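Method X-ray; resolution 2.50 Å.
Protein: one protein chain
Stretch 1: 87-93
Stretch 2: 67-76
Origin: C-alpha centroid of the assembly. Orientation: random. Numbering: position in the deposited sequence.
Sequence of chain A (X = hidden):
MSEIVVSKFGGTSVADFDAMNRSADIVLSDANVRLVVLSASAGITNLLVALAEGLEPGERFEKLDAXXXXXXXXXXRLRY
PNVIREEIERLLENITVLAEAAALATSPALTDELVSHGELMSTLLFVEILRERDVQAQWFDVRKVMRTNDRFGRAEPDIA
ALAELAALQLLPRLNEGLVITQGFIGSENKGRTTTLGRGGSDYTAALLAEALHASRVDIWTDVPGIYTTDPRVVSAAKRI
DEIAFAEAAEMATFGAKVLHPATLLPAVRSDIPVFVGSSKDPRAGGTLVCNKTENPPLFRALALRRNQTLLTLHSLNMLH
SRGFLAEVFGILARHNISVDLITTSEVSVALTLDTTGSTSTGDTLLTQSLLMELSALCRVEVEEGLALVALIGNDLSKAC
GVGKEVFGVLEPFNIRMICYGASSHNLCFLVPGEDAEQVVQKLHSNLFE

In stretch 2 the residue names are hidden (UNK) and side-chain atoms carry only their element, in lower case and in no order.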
# COMPACT_ATOMS: atom_id res chain seq x y z
N GLU A 87 -44.02 4.29 -31.50
CA GLU A 87 -42.62 4.19 -31.15
C GLU A 87 -42.38 3.30 -29.96
O GLU A 87 -41.59 2.36 -30.03
CB GLU A 87 -42.08 5.60 -30.88
CG GLU A 87 -42.26 6.53 -32.08
CD GLU A 87 -42.01 7.99 -31.76
OE1 GLU A 87 -41.64 8.31 -30.61
OE2 GLU A 87 -42.18 8.83 -32.67
N ILE A 88 -43.07 3.59 -28.86
CA ILE A 88 -42.92 2.78 -27.67
C ILE A 88 -43.13 1.32 -28.06
O ILE A 88 -42.37 0.45 -27.64
CB ILE A 88 -43.95 3.14 -26.58
CG1 ILE A 88 -43.81 4.61 -26.18
CG2 ILE A 88 -43.73 2.26 -25.36
CD1 ILE A 88 -42.44 5.01 -25.69
N GLU A 89 -44.15 1.06 -28.87
CA GLU A 89 -44.46 -0.29 -29.32
C GLU A 89 -43.27 -0.91 -30.05
O GLU A 89 -42.99 -2.10 -29.89
CB GLU A 89 -45.67 -0.28 -30.25
CG GLU A 89 -47.00 -0.01 -29.57
CD GLU A 89 -47.37 -1.05 -28.54
OE1 GLU A 89 -47.02 -2.24 -28.72
OE2 GLU A 89 -48.04 -0.68 -27.56
N ARG A 90 -42.57 -0.11 -30.85
CA ARG A 90 -41.40 -0.62 -31.57
C ARG A 90 -40.38 -0.98 -30.52
O ARG A 90 -39.94 -2.13 -30.43
CB ARG A 90 -40.84 0.44 -32.53
CG ARG A 90 -41.38 0.34 -33.96
CD ARG A 90 -42.87 -0.04 -34.01
NE ARG A 90 -43.11 -1.44 -33.64
CZ ARG A 90 -44.29 -1.95 -33.29
NH1 ARG A 90 -45.36 -1.18 -33.25
NH2 ARG A 90 -44.39 -3.24 -32.97
N LEU A 91 -40.01 0.01 -29.71
CA LEU A 91 -39.03 -0.20 -28.65
C LEU A 91 -39.42 -1.44 -27.85
O LEU A 91 -38.63 -2.38 -27.71
CB LEU A 91 -38.95 1.04 -27.75
CG LEU A 91 -38.62 2.33 -28.51
CD1 LEU A 91 -38.53 3.48 -27.54
CD2 LEU A 91 -37.31 2.18 -29.27
N LEU A 92 -40.66 -1.46 -27.36
CA LEU A 92 -41.11 -2.62 -26.60
C LEU A 92 -40.98 -3.88 -27.42
O LEU A 92 -40.46 -4.89 -26.94
CB LEU A 92 -42.56 -2.44 -26.16
CG LEU A 92 -42.72 -1.45 -25.00
CD1 LEU A 92 -44.15 -1.46 -24.55
CD2 LEU A 92 -41.79 -1.84 -23.85
N GLU A 93 -41.41 -3.83 -28.67
CA GLU A 93 -41.31 -5.00 -29.53
C GLU A 93 -39.85 -5.40 -29.70
O GLU A 93 -39.52 -6.58 -29.62
CB GLU A 93 -41.95 -4.72 -30.90
CG GLU A 93 -41.90 -5.91 -31.86
CD GLU A 93 -42.62 -7.15 -31.33
OE1 GLU A 93 -43.80 -7.02 -30.94
OE2 GLU A 93 -42.00 -8.24 -31.30
N UNK A 67 -42.24 -3.92 -17.64
CA UNK A 67 -41.65 -2.85 -18.43
C UNK A 67 -42.72 -2.08 -19.19
O UNK A 67 -42.73 -0.84 -19.18
c UNK A 67 -40.22 -2.34 -20.46
c UNK A 67 -38.24 -4.37 -19.46
c UNK A 67 -40.58 -3.40 -19.41
c UNK A 67 -39.35 -3.83 -18.61
N UNK A 68 -43.63 -2.79 -19.85
CA UNK A 68 -44.70 -2.11 -20.59
C UNK A 68 -45.63 -1.32 -19.65
O UNK A 68 -46.05 -0.21 -19.99
c UNK A 68 -47.76 -3.44 -22.62
n UNK A 68 -47.50 -3.36 -24.05
c UNK A 68 -45.54 -3.09 -21.41
c UNK A 68 -46.53 -4.02 -24.68
n UNK A 68 -46.37 -3.88 -25.99
c UNK A 68 -46.88 -2.49 -21.84
n UNK A 68 -45.72 -4.82 -24.00
N UNK A 69 -45.96 -1.88 -18.49
CA UNK A 69 -46.83 -1.15 -17.58
C UNK A 69 -46.26 0.24 -17.30
O UNK A 69 -46.85 1.25 -17.68
c UNK A 69 -47.92 -3.15 -16.43
c UNK A 69 -47.03 -1.92 -16.28
o UNK A 69 -48.00 -3.99 -15.53
n UNK A 69 -48.61 -3.26 -17.58
N UNK A 70 -45.10 0.28 -16.66
CA UNK A 70 -44.43 1.53 -16.31
C UNK A 70 -44.49 2.60 -17.40
O UNK A 70 -44.70 3.79 -17.12
c UNK A 70 -42.15 2.58 -15.89
c UNK A 70 -41.51 0.10 -14.17
c UNK A 70 -42.89 0.60 -14.54
c UNK A 70 -42.94 1.28 -15.91
N UNK A 71 -44.32 2.18 -18.65
CA UNK A 71 -44.34 3.09 -19.79
C UNK A 71 -45.74 3.58 -20.10
O UNK A 71 -45.93 4.73 -20.51
o UNK A 71 -41.45 4.11 -20.69
c UNK A 71 -43.76 2.42 -21.03
c UNK A 71 -42.36 1.92 -20.86
c UNK A 71 -41.46 2.96 -20.25
n UNK A 71 -40.70 2.57 -19.24
N UNK A 72 -46.74 2.71 -19.94
CA UNK A 72 -48.10 3.13 -20.24
C UNK A 72 -48.71 3.96 -19.11
O UNK A 72 -49.61 4.76 -19.35
c UNK A 72 -48.56 0.80 -24.74
c UNK A 72 -48.83 1.49 -22.03
c UNK A 72 -47.45 0.78 -23.90
c UNK A 72 -47.59 1.12 -22.56
c UNK A 72 -48.96 1.91 -20.59
c UNK A 72 -49.93 1.51 -22.88
c UNK A 72 -49.80 1.17 -24.23
N UNK A 73 -48.21 3.79 -17.89
CA UNK A 73 -48.72 4.57 -16.78
C UNK A 73 -48.58 6.04 -17.16
O UNK A 73 -49.44 6.87 -16.85
c UNK A 73 -47.93 4.29 -15.52
N UNK A 74 -47.47 6.34 -17.84
CA UNK A 74 -47.15 7.69 -18.29
C UNK A 74 -47.88 8.04 -19.58
O UNK A 74 -48.43 9.13 -19.72
c UNK A 74 -44.86 7.60 -17.29
c UNK A 74 -45.66 7.81 -18.58
c UNK A 74 -45.38 9.15 -19.23
c UNK A 74 -43.42 7.27 -17.55
N UNK A 75 -47.83 7.11 -20.52
CA UNK A 75 -48.45 7.24 -21.84
C UNK A 75 -49.94 7.59 -21.76
O UNK A 75 -50.39 8.54 -22.39
c UNK A 75 -48.40 4.49 -24.61
c UNK A 75 -48.26 5.92 -22.59
c UNK A 75 -47.44 6.80 -24.77
c UNK A 75 -48.49 5.92 -24.10
N UNK A 76 -50.67 6.80 -20.99
CA UNK A 76 -52.11 6.97 -20.81
C UNK A 76 -52.52 8.28 -20.12
O UNK A 76 -53.70 8.48 -19.86
o UNK A 76 -52.93 2.15 -20.19
c UNK A 76 -52.56 4.45 -20.64
c UNK A 76 -52.68 5.81 -19.99
o UNK A 76 -53.21 3.54 -18.51
c UNK A 76 -52.93 3.30 -19.71

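Position 67 carries four side-chain carbons, forked at the first, with one arm two carbons long. That beta-branched pattern is isoleucine, I67. Its CA-to-CB bond points toward stretch 1, and its CG2 lies 3.8 Å from L92 CD2, an apolar contact.

Position 68 has three carbons, a nitrogen, and then a carbon bearing two more nitrogens: a guanidinium, hence arginine, R68. CA-to-CB points sideways, but the end of the chain comes nearer. R68 NH2 donates a hydrogen bond to E89 OE1 at 3.3 Å with an N-H...acceptor angle of 137°, within a salt bridge. The carboxylate oxygen sits at the guanidinium edge, near its plane, whereas L92 CD1 lies over one face, 3.5 Å from R68 CZ.

Position 69 shows two carbons, the second carrying one oxygen and one nitrogen, so it is asparagine, N69; it points away and makes no contact. Position 70 repeats the four-carbon fork at the first atom with a two-carbon arm: isoleucine, I70, out of reach.

At position 71, three carbons end in one oxygen and one nitrogen, an amide one methylene longer than that of N69: glutamine, Q71. It points toward stretch 1, and its CB is 4.3 Å from I88 CG2.

Position 72 has one carbon followed by a six-carbon ring without heteroatoms, which identifies phenylalanine, F72. F72 CZ is 3.2 Å from E89 OE2, and F72 CE1 is 4.0 Å from L92 CD1; both partners lie at the ring edge, near its plane. I88 CG2 approaches F72 CE1 obliquely at 4.3 Å.

Position 73, with a single carbon, is alanine, A73, out of reach. Position 74 has four carbons forked at the first, one arm two carbons long: isoleucine, I74, also without contact. Position 75 has four carbons too, but forked at the second, so it is leucine, L75; its CD1 lies 4.5 Å from I88 CG1. Position 76, three carbons ending in two oxygens, is glutamate, E76, beyond the helix that spans 67-75 and out of reach.

The contact joins two nearly antiparallel helices, their axes at 168° and 11.3 Å apart at closest approach. The direction shows in the register: L92 CA is nearest R68 CA (7.0 Å), and I88 CA nearest Q71 CA (8.0 Å). I88 and L92, one turn apart and both pointing toward stretch 2, supply the apolar contacts. L92 has the largest covered area, 85 of 338 Å² in total. Beside them, E89 reaches R68 and F72, adding a charged pair to a mainly apolar seam.

Stretch 2, residues 67-76: IRNIQFAILE
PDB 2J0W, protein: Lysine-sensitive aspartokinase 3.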